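Fumarylacetoacetate hydrolase (Burkholderia xenovorans, PDB 5TI1) probably hydrolyses fumarylacetoacetate to fumarate and acetoacetate, the last step of phenylalanine and tyrosine breakdown, using a bound magnesium ion. Local coordinates at residues S87-V90 with D96-A99; Q206-D211 with Q267-V272; E297-A302 with Y428-G433. All coordinates share one frame; numbering follows the deposited sequence.

Contact 1: S87-V90 with D96-A99; sequences SVFV and DFIA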
loop_
_atom_site.group_PDB
_atom_site.type_symbol
_atom_site.label_atom_id
_atom_site.label_comp_id
_atom_site.label_asym_id
_atom_site.label_seq_id
_atom_site.Cartn_x
_atom_site.Cartn_y
_atom_site.Cartn_z
ATOM N N SER B 87 -27.800 4.074 -0.117
ATOM C CA SER B 87 -27.767 3.111 -1.214
ATOM C C SER B 87 -26.318 2.814 -1.568
ATOM O O SER B 87 -25.516 3.739 -1.729
ATOM C CB SER B 87 -28.510 3.656 -2.438
ATOM O OG SER B 87 -28.110 2.997 -3.629
ATOM N N VAL B 88 -25.975 1.526 -1.685
ATOM C CA VAL B 88 -24.614 1.155 -2.068
ATOM C C VAL B 88 -24.279 1.544 -3.499
ATOM O O VAL B 88 -23.103 1.500 -3.882
ATOM C CB VAL B 88 -24.358 -0.357 -1.926
ATOM C CG1 VAL B 88 -24.429 -0.792 -0.468
ATOM C CG2 VAL B 88 -25.342 -1.135 -2.788
ATOM N N PHE B 89 -25.281 1.902 -4.304
ATOM C CA PHE B 89 -25.063 2.317 -5.681
ATOM C C PHE B 89 -24.757 3.806 -5.810
ATOM O O PHE B 89 -24.280 4.240 -6.864
ATOM C CB PHE B 89 -26.284 1.949 -6.534
ATOM C CG PHE B 89 -26.533 0.466 -6.627
ATOM C CD1 PHE B 89 -25.480 -0.420 -6.815
ATOM C CD2 PHE B 89 -27.818 -0.050 -6.516
ATOM C CE1 PHE B 89 -25.712 -1.800 -6.895
ATOM C CE2 PHE B 89 -28.046 -1.415 -6.597
ATOM C CZ PHE B 89 -26.991 -2.286 -6.786
ATOM N N VAL B 90 -25.018 4.598 -4.768
ATOM C CA VAL B 90 -24.641 6.007 -4.766
ATOM C C VAL B 90 -23.402 6.156 -3.897
ATOM O O VAL B 90 -23.487 6.452 -2.697
ATOM C CB VAL B 90 -25.784 6.912 -4.284
ATOM C CG1 VAL B 90 -25.390 8.371 -4.445
ATOM C CG2 VAL B 90 -27.045 6.617 -5.064
ATOM N N ASP B 96 -18.337 -0.678 -1.094
ATOM C CA ASP B 96 -19.501 -1.013 -0.273
ATOM C C ASP B 96 -20.382 -2.067 -0.941
ATOM O O ASP B 96 -20.880 -2.980 -0.272
ATOM C CB ASP B 96 -20.306 0.259 0.021
ATOM C CG ASP B 96 -19.636 1.159 1.051
ATOM O OD1 ASP B 96 -18.637 0.738 1.655
ATOM O OD2 ASP B 96 -20.114 2.288 1.255
ATOM N N PHE B 97 -20.610 -1.945 -2.254
ATOM C CA PHE B 97 -21.406 -2.953 -2.951
ATOM C C PHE B 97 -20.682 -4.296 -3.013
ATOM O O PHE B 97 -21.296 -5.348 -2.793
ATOM C CB PHE B 97 -21.763 -2.477 -4.363
ATOM C CG PHE B 97 -22.239 -3.586 -5.257
ATOM C CD1 PHE B 97 -23.476 -4.167 -5.052
ATOM C CD2 PHE B 97 -21.433 -4.072 -6.276
ATOM C CE1 PHE B 97 -23.923 -5.198 -5.862
ATOM C CE2 PHE B 97 -21.870 -5.110 -7.085
ATOM C CZ PHE B 97 -23.115 -5.671 -6.879
ATOM N N ILE B 98 -19.381 -4.283 -3.326
ATOM C CA ILE B 98 -18.601 -5.522 -3.334
ATOM C C ILE B 98 -18.658 -6.200 -1.970
ATOM O O ILE B 98 -18.872 -7.420 -1.868
ATOM C CB ILE B 98 -17.148 -5.244 -3.760
ATOM C CG1 ILE B 98 -17.080 -4.832 -5.229
ATOM C CG2 ILE B 98 -16.300 -6.473 -3.559
ATOM C CD1 ILE B 98 -15.722 -4.209 -5.630
ATOM N N ALA B 99 -18.497 -5.417 -0.899
ATOM C CA ALA B 99 -18.516 -5.970 0.454
ATOM C C ALA B 99 -19.787 -6.757 0.744
ATOM O O ALA B 99 -19.782 -7.607 1.639
ATOM C CB ALA B 99 -18.358 -4.850 1.482
HETATM O O HOH W 1 -20.455 0.751 -3.651
#
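V88 and F97 bring the two segments closest, with their CA atoms 5.3 Å apart. The segment 87-90 is a type I beta turn, closed by the backbone bond from V90 N to S87 O. The segment 96-99 lies on the short helix 95-99. The contact is thus a turn packed against a helix, only six residues on in the chain. Both lie in the N-terminal domain family of fumarylacetoacetases. An ST turn overlaps the beta turn: S87 OG accepts from F89 N at 3.1 Å. The same hydroxyl also bonds to E72 of helix 68-73.

V88 and F97 have the most surface buried here. V88 directs its side chain at the helix and meets F97 at about a right angle. V88 CG2 lies 4.1 Å from F97 CB and sits at the edge of the F97 ring, near its plane. V88 CG1 turns instead to the backbone of D96. The carboxylate of D96 has its partner elsewhere, in a salt bridge with R91.

The second apolar contact is between two rings. F89 and F97 meet obliquely, with centroids 5.6 Å apart and planes at 44°. The closest atoms are F89 CE1 and F97 CD1, at 3.7 Å. F97 CG is anti to the backbone N (chi1 164°), which carries the ring over to F89. F97 also meets the ring of F44, on strand 44-49, while F89 packs on L68 and A69 of helix 68-73. Through these neighbours the pair sits between strand 44-49 and helix 68-73.

One water spans the two backbones. It donates to V88 O at 2.8 Å and accepts from F97 N at 3.0 Å.

Contact 2: Q206-D211 with Q267-V272; sequences QLKLPD and QQWEYV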
loop_
_atom_site.group_PDB
_atom_site.type_symbol
_atom_site.label_atom_id
_atom_site.label_comp_id
_atom_site.label_asym_id
_atom_site.label_seq_id
_atom_site.Cartn_x
_atom_site.Cartn_y
_atom_site.Cartn_z
ATOM N N GLN B 206 17.177 9.430 -10.208
ATOM C CA GLN B 206 18.601 9.124 -10.261
ATOM C C GLN B 206 18.867 8.088 -11.343
ATOM O O GLN B 206 18.214 7.040 -11.387
ATOM C CB GLN B 206 19.105 8.611 -8.908
ATOM C CG GLN B 206 18.966 9.607 -7.767
ATOM C CD GLN B 206 19.898 9.309 -6.601
ATOM O OE1 GLN B 206 20.907 8.612 -6.752
ATOM N NE2 GLN B 206 19.563 9.845 -5.426
ATOM N N LEU B 207 19.829 8.382 -12.208
ATOM C CA LEU B 207 20.224 7.513 -13.303
ATOM C C LEU B 207 21.701 7.187 -13.150
ATOM O O LEU B 207 22.509 8.070 -12.843
ATOM C CB LEU B 207 19.972 8.187 -14.664
ATOM C CG LEU B 207 18.611 8.848 -14.882
ATOM C CD1 LEU B 207 18.579 9.657 -16.195
ATOM C CD2 LEU B 207 17.523 7.783 -14.859
ATOM N N LYS B 208 22.057 5.923 -13.359
ATOM C CA LYS B 208 23.447 5.482 -13.266
ATOM C C LYS B 208 23.936 5.215 -14.682
ATOM O O LYS B 208 23.564 4.213 -15.303
ATOM C CB LYS B 208 23.583 4.250 -12.375
ATOM C CG LYS B 208 24.999 3.668 -12.299
ATOM C CD LYS B 208 25.968 4.578 -11.544
ATOM C CE LYS B 208 27.364 3.954 -11.444
ATOM N NZ LYS B 208 27.983 3.682 -12.786
ATOM N N LEU B 209 24.759 6.138 -15.197
ATOM C CA LEU B 209 25.298 6.007 -16.537
ATOM C C LEU B 209 26.555 5.140 -16.516
ATOM O O LEU B 209 27.290 5.125 -15.525
ATOM C CB LEU B 209 25.615 7.382 -17.120
ATOM C CG LEU B 209 24.399 8.314 -17.150
ATOM C CD1 LEU B 209 24.797 9.702 -17.620
ATOM C CD2 LEU B 209 23.284 7.742 -18.020
ATOM N N PRO B 210 26.814 4.403 -17.603
ATOM C CA PRO B 210 27.942 3.455 -17.597
ATOM C C PRO B 210 29.305 4.115 -17.497
ATOM O O PRO B 210 30.255 3.462 -17.049
ATOM C CB PRO B 210 27.784 2.719 -18.934
ATOM C CG PRO B 210 27.037 3.692 -19.807
ATOM C CD PRO B 210 26.083 4.388 -18.882
ATOM N N ASP B 211 29.435 5.380 -17.893
ATOM C CA ASP B 211 30.729 6.047 -17.886
ATOM C C ASP B 211 31.074 6.670 -16.541
ATOM O O ASP B 211 32.246 6.656 -16.145
ATOM C CB ASP B 211 30.764 7.130 -18.968
ATOM N N GLN B 267 14.967 2.019 -12.315
ATOM C CA GLN B 267 14.826 0.773 -11.562
ATOM C C GLN B 267 16.175 0.105 -11.352
ATOM O O GLN B 267 16.486 -0.355 -10.245
ATOM C CB GLN B 267 13.868 -0.186 -12.276
ATOM C CG GLN B 267 13.631 -1.494 -11.499
ATOM C CD GLN B 267 12.705 -2.474 -12.213
ATOM O OE1 GLN B 267 11.487 -2.313 -12.202
ATOM N NE2 GLN B 267 13.284 -3.506 -12.820
ATOM N N GLN B 268 16.984 0.034 -12.411
ATOM C CA GLN B 268 18.273 -0.645 -12.345
ATOM C C GLN B 268 19.133 -0.112 -11.208
ATOM O O GLN B 268 19.799 -0.881 -10.505
ATOM C CB GLN B 268 19.004 -0.488 -13.678
ATOM C CG GLN B 268 19.810 -1.695 -14.094
ATOM C CD GLN B 268 18.924 -2.860 -14.487
ATOM O OE1 GLN B 268 18.468 -3.622 -13.636
ATOM N NE2 GLN B 268 18.668 -2.998 -15.787
ATOM N N TRP B 269 19.114 1.206 -11.000
ATOM C CA TRP B 269 20.009 1.824 -10.032
ATOM C C TRP B 269 19.494 1.720 -8.596
ATOM O O TRP B 269 20.303 1.637 -7.666
ATOM C CB TRP B 269 20.236 3.285 -10.421
ATOM C CG TRP B 269 20.955 4.125 -9.407
ATOM C CD1 TRP B 269 20.492 5.269 -8.821
ATOM C CD2 TRP B 269 22.270 3.908 -8.876
ATOM N NE1 TRP B 269 21.438 5.782 -7.961
ATOM C CE2 TRP B 269 22.536 4.964 -7.973
ATOM C CE3 TRP B 269 23.250 2.930 -9.079
ATOM C CZ2 TRP B 269 23.736 5.060 -7.268
ATOM C CZ3 TRP B 269 24.445 3.030 -8.379
ATOM C CH2 TRP B 269 24.675 4.086 -7.481
ATOM N N GLU B 270 18.174 1.705 -8.389
ATOM C CA GLU B 270 17.626 1.783 -7.037
ATOM C C GLU B 270 17.316 0.434 -6.398
ATOM O O GLU B 270 17.209 0.372 -5.168
ATOM C CB GLU B 270 16.327 2.599 -7.036
ATOM C CG GLU B 270 15.172 1.820 -7.648
ATOM C CD GLU B 270 13.859 2.564 -7.660
ATOM O OE1 GLU B 270 13.760 3.642 -7.029
ATOM O OE2 GLU B 270 12.921 2.063 -8.321
ATOM N N TYR B 271 17.160 -0.641 -7.183
ATOM C CA TYR B 271 16.314 -1.749 -6.731
ATOM C C TYR B 271 17.007 -2.771 -5.834
ATOM O O TYR B 271 16.309 -3.565 -5.198
ATOM C CB TYR B 271 15.694 -2.473 -7.931
ATOM C CG TYR B 271 16.558 -3.526 -8.571
ATOM C CD1 TYR B 271 17.508 -3.191 -9.527
ATOM C CD2 TYR B 271 16.405 -4.869 -8.236
ATOM C CE1 TYR B 271 18.294 -4.162 -10.129
ATOM C CE2 TYR B 271 17.183 -5.847 -8.820
ATOM C CZ TYR B 271 18.126 -5.491 -9.768
ATOM O OH TYR B 271 18.898 -6.473 -10.339
ATOM N N VAL B 272 18.335 -2.803 -5.771
ATOM C CA VAL B 272 18.999 -3.747 -4.873
ATOM C C VAL B 272 19.213 -3.078 -3.519
ATOM O O VAL B 272 19.811 -1.993 -3.454
ATOM C CB VAL B 272 20.324 -4.254 -5.463
ATOM C CG1 VAL B 272 20.987 -5.235 -4.502
ATOM C CG2 VAL B 272 20.080 -4.923 -6.811
#
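W269 has the most surface buried in this contact, and K208 and Q206 meet its indole in different ways. K208 passes over one face at a slant, with CB toward the rim. Its CB is 3.6 Å from W269 CE3, and its CD makes a CH-pi contact, 4.2 Å from the centroid of the six-membered ring. K208 CG is anti to the backbone N (chi1 176°), and a bend at chi2 lays the aliphatic chain on the ring. The ammonium end then leads away, to the carbonyls of L209 and Q212.

Strand 200-207 and the loop leaving it pack here on helix 264-270, beside W269. The same helix carries Q267, predicted to bind substrate, but Q267 points away from the contact.

Q206 meets the indole edge. W269 NE1 donates to Q206 OE1 at 3.1 Å, nearly straight at 164°. The oxygen lies in the ring plane, while the donor is tilted 35° from the carbonyl plane of the amide. Q206 CB also packs against W269 CD1, at 3.6 Å. Q206 NE2 bonds to the second subunit, at Y313 OH and E181 O. M182 of that subunit packs on both Q206 and W269.

Contact 3: E297-A302 with Y428-G433; sequences EPFRVA and YRVGFG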
loop_
_atom_site.group_PDB
_atom_site.type_symbol
_atom_site.label_atom_id
_atom_site.label_comp_id
_atom_site.label_asym_id
_atom_site.label_seq_id
_atom_site.Cartn_x
_atom_site.Cartn_y
_atom_site.Cartn_z
ATOM N N GLU B 297 -16.343 -16.969 -16.177
ATOM C CA GLU B 297 -16.414 -18.420 -16.032
ATOM C C GLU B 297 -16.460 -19.166 -17.362
ATOM O O GLU B 297 -15.716 -20.150 -17.501
ATOM C CB GLU B 297 -17.613 -18.796 -15.149
ATOM C CG GLU B 297 -17.724 -20.288 -14.868
ATOM C CD GLU B 297 -16.491 -20.843 -14.175
ATOM O OE1 GLU B 297 -15.870 -20.118 -13.373
ATOM O OE2 GLU B 297 -16.131 -22.003 -14.448
ATOM N N PRO B 298 -17.236 -18.746 -18.376
ATOM C CA PRO B 298 -17.225 -19.475 -19.660
ATOM C C PRO B 298 -15.874 -19.499 -20.353
ATOM O O PRO B 298 -15.734 -20.207 -21.354
ATOM C CB PRO B 298 -18.256 -18.718 -20.514
ATOM C CG PRO B 298 -19.136 -18.035 -19.529
ATOM C CD PRO B 298 -18.240 -17.662 -18.387
ATOM N N PHE B 299 -14.879 -18.757 -19.866
ATOM C CA PHE B 299 -13.587 -18.685 -20.534
ATOM C C PHE B 299 -12.470 -19.284 -19.691
ATOM O O PHE B 299 -11.296 -19.145 -20.042
ATOM C CB PHE B 299 -13.305 -17.229 -20.936
ATOM C CG PHE B 299 -14.452 -16.608 -21.675
ATOM C CD1 PHE B 299 -14.620 -16.838 -23.033
ATOM C CD2 PHE B 299 -15.405 -15.861 -21.002
ATOM C CE1 PHE B 299 -15.696 -16.301 -23.723
ATOM C CE2 PHE B 299 -16.489 -15.324 -21.684
ATOM C CZ PHE B 299 -16.633 -15.549 -23.050
ATOM N N ARG B 300 -12.817 -19.993 -18.616
ATOM C CA ARG B 300 -11.839 -20.726 -17.824
ATOM C C ARG B 300 -11.216 -21.852 -18.647
ATOM O O ARG B 300 -11.909 -22.568 -19.376
ATOM C CB ARG B 300 -12.509 -21.282 -16.563
ATOM C CG ARG B 300 -11.642 -22.193 -15.716
ATOM C CD ARG B 300 -12.476 -22.872 -14.633
ATOM N NE ARG B 300 -13.187 -21.906 -13.793
ATOM C CZ ARG B 300 -12.660 -21.298 -12.731
ATOM N NH1 ARG B 300 -11.408 -21.544 -12.369
ATOM N NH2 ARG B 300 -13.385 -20.442 -12.028
ATOM N N VAL B 301 -9.892 -21.991 -18.548
ATOM C CA VAL B 301 -9.131 -22.956 -19.332
ATOM C C VAL B 301 -7.993 -23.500 -18.479
ATOM O O VAL B 301 -7.697 -22.999 -17.388
ATOM C CB VAL B 301 -8.560 -22.352 -20.638
ATOM C CG1 VAL B 301 -9.674 -22.023 -21.623
ATOM C CG2 VAL B 301 -7.714 -21.124 -20.328
ATOM N N ALA B 302 -7.346 -24.537 -19.003
ATOM C CA ALA B 302 -6.257 -25.194 -18.295
ATOM C C ALA B 302 -5.008 -24.317 -18.276
ATOM O O ALA B 302 -4.531 -23.863 -19.322
ATOM C CB ALA B 302 -5.947 -26.538 -18.943
ATOM N N TYR B 428 -19.757 -13.671 -29.943
ATOM C CA TYR B 428 -19.813 -12.565 -28.999
ATOM C C TYR B 428 -18.491 -12.480 -28.257
ATOM O O TYR B 428 -17.628 -13.354 -28.372
ATOM C CB TYR B 428 -20.973 -12.716 -28.012
ATOM C CG TYR B 428 -20.727 -13.763 -26.941
ATOM C CD1 TYR B 428 -20.671 -15.110 -27.267
ATOM C CD2 TYR B 428 -20.554 -13.402 -25.608
ATOM C CE1 TYR B 428 -20.447 -16.073 -26.307
ATOM C CE2 TYR B 428 -20.331 -14.367 -24.630
ATOM C CZ TYR B 428 -20.284 -15.707 -24.987
ATOM O OH TYR B 428 -20.063 -16.690 -24.040
ATOM N N ARG B 429 -18.350 -11.405 -27.484
ATOM C CA ARG B 429 -17.173 -11.169 -26.669
ATOM C C ARG B 429 -17.584 -10.760 -25.262
ATOM O O ARG B 429 -18.682 -10.252 -25.025
ATOM C CB ARG B 429 -16.271 -10.076 -27.272
ATOM C CG ARG B 429 -15.665 -10.434 -28.612
ATOM C CD ARG B 429 -14.700 -9.360 -29.079
ATOM N NE ARG B 429 -14.016 -9.756 -30.307
ATOM C CZ ARG B 429 -13.137 -8.991 -30.943
ATOM N NH1 ARG B 429 -12.838 -7.794 -30.464
ATOM N NH2 ARG B 429 -12.550 -9.421 -32.050
ATOM N N VAL B 430 -16.677 -11.006 -24.329
ATOM C CA VAL B 430 -16.751 -10.505 -22.963
ATOM C C VAL B 430 -15.455 -9.732 -22.781
ATOM O O VAL B 430 -14.389 -10.331 -22.610
ATOM C CB VAL B 430 -16.902 -11.637 -21.938
ATOM C CG1 VAL B 430 -16.757 -11.130 -20.505
ATOM C CG2 VAL B 430 -18.240 -12.314 -22.128
ATOM N N GLY B 431 -15.529 -8.400 -22.882
ATOM C CA GLY B 431 -14.355 -7.570 -23.028
ATOM C C GLY B 431 -14.149 -6.588 -21.882
ATOM O O GLY B 431 -15.003 -6.419 -21.005
ATOM N N PHE B 432 -12.999 -5.916 -21.921
ATOM C CA PHE B 432 -12.521 -5.125 -20.793
ATOM C C PHE B 432 -12.465 -3.626 -21.071
ATOM O O PHE B 432 -12.079 -2.855 -20.178
ATOM C CB PHE B 432 -11.134 -5.623 -20.369
ATOM C CG PHE B 432 -11.163 -6.897 -19.583
ATOM C CD1 PHE B 432 -11.334 -8.112 -20.217
ATOM C CD2 PHE B 432 -11.000 -6.879 -18.203
ATOM C CE1 PHE B 432 -11.350 -9.287 -19.497
ATOM C CE2 PHE B 432 -11.022 -8.057 -17.472
ATOM C CZ PHE B 432 -11.193 -9.256 -18.117
ATOM N N GLY B 433 -12.844 -3.182 -22.267
ATOM C CA GLY B 433 -12.632 -1.769 -22.542
ATOM C C GLY B 433 -11.153 -1.483 -22.751
ATOM O O GLY B 433 -10.388 -2.330 -23.226
#
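The start of strand 429-440 meets the short 3-10 segment and the residue before strand 300-301 in an apolar contact. Both strands belong to a mixed beta sheet of the C-terminal fumarylacetoacetate hydrolase domain family. F299 is the central residue. Its ring touches with CE2 and CZ: CE2 meets V430, and CZ meets both V430 and Y428. F299 CE2 lies 3.5 Å from V430 CG2, and F299 CZ is 3.7 Å from Y428 OH. Both approaches to the F299 ring are oblique. V430 presents CG2, the branch anti to its carbonyl carbon. The Y428 side chain comes from the opposite direction to F299, with its CZ 4.1 Å from F299 CZ. P298 CB lies over one face of the F299 ring, offset toward the rim.

The backbone bond R300 N to E297 O and a salt bridge between the same residues hold this segment. R300 NH2 meets E297 OE1 at 2.8 Å, and R300 NE meets E297 OE2 at 3.0 Å. R300 NH2 also pairs with E249.

Around this contact, V430 packs on V291 of strand 284-292 and pairs through its backbone with C423 of strand 416-424. F299 pairs in the same way with D323 of strand 321-331, and Y428 touches the loop residues P21 and Q40.

The three contacts follow one another along the chain without nesting or crossing. Contact 1 closes a short loop in the N-terminal part of the chain, joining a turn to helix 95-99. Contact 2 closes a loop with 55 residues between its segments, bringing the end of strand 200-207 to helix 264-270. Contact 3 closes the longest, with 125 residues between, and joins 297-302 to strand 429-440. Contacts 2 and 3 share a sheet, since strands 200-207 and 429-440 are neighbours in it, yet their centres lie about 40 Å apart. Contacts 1 and 2 are on opposite sides of the chain's centre, about 45 Å apart between centres. Contact 2 alone is touched by the second subunit.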